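PDB 3LIF: putative diguanylate cyclase (GGDEF) with PAS/PAC domain from Rhodopseudomonas palustris, which probably makes cyclic di-GMP from two GTP molecules through its GGDEF domain, the present chain being the extracellular PDC-fold sensor domain of this membrane protein. Local coordinates for residues 172-177 with 224-229. Residues are numbered along the deposited sequence; the frame is centred on the assembly and turned at random.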
loop_
_atom_site.group_PDB
_atom_site.type_symbol
_atom_site.label_atom_id
_atom_site.label_comp_id
_atom_site.label_asym_id
_atom_site.label_seq_id
_atom_site.Cartn_x
_atom_site.Cartn_y
_atom_site.Cartn_z
ATOM N N LEU A 172 0.418 -0.643 7.155
ATOM C CA LEU A 172 -0.269 -1.919 7.194
ATOM C C LEU A 172 -1.668 -1.906 6.607
ATOM O O LEU A 172 -2.289 -0.845 6.421
ATOM C CB LEU A 172 -0.315 -2.525 8.600
ATOM C CG LEU A 172 1.003 -2.510 9.374
ATOM C CD1 LEU A 172 0.934 -1.429 10.507
ATOM C CD2 LEU A 172 1.312 -3.874 9.933
ATOM N N HIS A 173 -2.150 -3.103 6.283
ATOM C CA HIS A 173 -3.488 -3.192 5.793
ATOM C C HIS A 173 -4.334 -3.239 7.045
ATOM O O HIS A 173 -3.935 -3.795 8.111
ATOM C CB HIS A 173 -3.690 -4.457 4.999
ATOM C CG HIS A 173 -5.017 -4.534 4.335
ATOM N ND1 HIS A 173 -6.169 -4.889 5.018
ATOM C CD2 HIS A 173 -5.385 -4.316 3.038
ATOM C CE1 HIS A 173 -7.190 -4.893 4.166
ATOM N NE2 HIS A 173 -6.746 -4.516 2.968
ATOM N N SER A 174 -5.505 -2.642 6.936
ATOM C CA SER A 174 -6.469 -2.747 7.988
ATOM C C SER A 174 -6.577 -4.161 8.613
ATOM O O SER A 174 -6.880 -4.290 9.774
ATOM C CB SER A 174 -7.786 -2.340 7.413
ATOM O OG SER A 174 -8.750 -2.639 8.351
ATOM N N ASP A 175 -6.313 -5.221 7.848
ATOM C CA ASP A 175 -6.455 -6.597 8.396
ATOM C C ASP A 175 -5.173 -7.197 8.922
ATOM O O ASP A 175 -5.105 -8.399 9.179
ATOM C CB ASP A 175 -7.086 -7.589 7.378
ATOM C CG ASP A 175 -6.212 -7.828 6.143
ATOM O OD1 ASP A 175 -4.928 -7.765 6.170
ATOM O OD2 ASP A 175 -6.852 -8.064 5.101
ATOM N N GLY A 176 -4.139 -6.389 9.061
ATOM C CA GLY A 176 -2.935 -6.897 9.696
ATOM C C GLY A 176 -1.829 -7.242 8.712
ATOM O O GLY A 176 -0.711 -7.545 9.106
ATOM N N ARG A 177 -2.112 -7.231 7.421
ATOM C CA ARG A 177 -1.057 -7.557 6.516
ATOM C C ARG A 177 -0.139 -6.358 6.509
ATOM O O ARG A 177 -0.619 -5.190 6.465
ATOM C CB ARG A 177 -1.617 -7.772 5.148
ATOM C CG ARG A 177 -2.141 -9.177 4.911
ATOM C CD ARG A 177 -2.805 -9.220 3.565
ATOM N NE ARG A 177 -4.052 -8.469 3.582
ATOM C CZ ARG A 177 -4.719 -8.125 2.485
ATOM N NH1 ARG A 177 -4.255 -8.414 1.255
ATOM N NH2 ARG A 177 -5.871 -7.498 2.622
ATOM N N TYR A 224 -0.609 5.220 16.102
ATOM C CA TYR A 224 -1.190 4.670 14.899
ATOM C C TYR A 224 -2.418 5.436 14.523
ATOM O O TYR A 224 -3.081 6.036 15.363
ATOM C CB TYR A 224 -1.629 3.242 15.124
ATOM C CG TYR A 224 -2.854 3.121 16.000
ATOM C CD1 TYR A 224 -4.118 3.228 15.446
ATOM C CD2 TYR A 224 -2.746 2.916 17.421
ATOM C CE1 TYR A 224 -5.264 3.095 16.233
ATOM C CE2 TYR A 224 -3.866 2.778 18.228
ATOM C CZ TYR A 224 -5.131 2.875 17.613
ATOM O OH TYR A 224 -6.295 2.756 18.319
ATOM N N ARG A 225 -2.748 5.346 13.250
ATOM C CA ARG A 225 -3.919 5.989 12.689
ATOM C C ARG A 225 -4.448 5.303 11.397
ATOM O O ARG A 225 -3.695 5.064 10.434
ATOM C CB ARG A 225 -3.592 7.467 12.396
ATOM C CG ARG A 225 -4.793 8.252 11.922
ATOM C CD ARG A 225 -4.432 9.639 11.555
ATOM N NE ARG A 225 -3.657 10.271 12.628
ATOM C CZ ARG A 225 -4.172 11.056 13.588
ATOM N NH1 ARG A 225 -5.468 11.319 13.629
ATOM N NH2 ARG A 225 -3.381 11.579 14.505
ATOM N N ARG A 226 -5.742 4.984 11.377
ATOM C CA ARG A 226 -6.378 4.509 10.131
ATOM C C ARG A 226 -6.107 5.515 9.046
ATOM O O ARG A 226 -6.184 6.722 9.294
ATOM C CB ARG A 226 -7.876 4.363 10.259
ATOM C CG ARG A 226 -8.216 3.136 11.012
ATOM C CD ARG A 226 -9.638 2.685 10.721
ATOM N NE ARG A 226 -10.035 1.616 11.640
ATOM C CZ ARG A 226 -9.813 0.311 11.445
ATOM N NH1 ARG A 226 -10.222 -0.536 12.350
ATOM N NH2 ARG A 226 -9.190 -0.156 10.379
ATOM N N VAL A 227 -5.785 5.016 7.859
ATOM C CA VAL A 227 -5.563 5.840 6.718
ATOM C C VAL A 227 -6.908 6.227 6.055
ATOM O O VAL A 227 -7.703 5.427 5.580
ATOM C CB VAL A 227 -4.696 5.098 5.721
ATOM C CG1 VAL A 227 -4.763 5.772 4.299
ATOM C CG2 VAL A 227 -3.321 4.934 6.264
ATOM N N SER A 228 -7.166 7.498 6.009
ATOM C CA SER A 228 -8.408 7.891 5.407
ATOM C C SER A 228 -8.639 7.344 3.951
ATOM O O SER A 228 -7.755 7.431 3.084
ATOM C CB SER A 228 -8.536 9.404 5.489
ATOM O OG SER A 228 -9.460 9.777 4.520
ATOM N N ARG A 229 -9.821 6.757 3.720
ATOM C CA ARG A 229 -10.283 6.466 2.374
ATOM C C ARG A 229 -9.727 5.162 1.737
ATOM O O ARG A 229 -10.049 4.868 0.567
ATOM C CB ARG A 229 -9.971 7.690 1.501
ATOM C CG ARG A 229 -11.111 8.134 0.606
ATOM C CD ARG A 229 -11.313 9.636 0.520
ATOM N NE ARG A 229 -10.397 10.279 -0.405
ATOM C CZ ARG A 229 -9.605 11.287 -0.056
ATOM N NH1 ARG A 229 -9.617 11.739 1.196
ATOM N NH2 ARG A 229 -8.793 11.839 -0.942
#
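Arg226 and Ser174 illustrate how a long side chain can bridge parts of a sheet that are not direct neighbours: Arg226 reaches from strand 219-226 across to the turn that follows strand 168-173, with strand 232-239 between the two strands. Walking along 224-229, Tyr224 and Arg225 reach other parts of the fold: the Tyr224 hydroxyl bonds to Ser204 O, while Arg225 is held by Ser21 OG and Arg18 O. Arg226 makes the link. Its chain runs extended from CG to NE, with CG beside the backbone N (chi1 -77°) and so anti to the carbonyl carbon, and carries the guanidinium across to Ser174. Arg226 NH2 donates to Ser174 OG over 3.2 Å, a weak bond bent to 134° at the hydrogen. The hydroxyl comes at the guanidinium edge, near its plane; with chi1 at 171° it is swung away from the serine's backbone N and lies beside the carbonyl carbon, where Arg226 NH2 meets it.

The receiving serine is the second residue of a type I turn from His173 to Gly176, closed by Gly176 N to His173 O at 2.8 Å. Side-chain bonds brace this turn. Asp175 N bonds to His173 ND1 in the ring plane at 2.9 Å, and Asp175 OD1 accepts both Arg177 N, forming an Asx turn, and Arg177 NE. Arg177 thus grips the carboxylate side-on, its NH2 lying 2.7 Å from Asp175 OD2.

Past Arg226, Val227 packs on Leu232 and Val234 of strand 232-239, the central member of this antiparallel PDC-type sheet; Leu201 of helix 195-203 touches Arg226, and the long helix 5-47 packs against Val227.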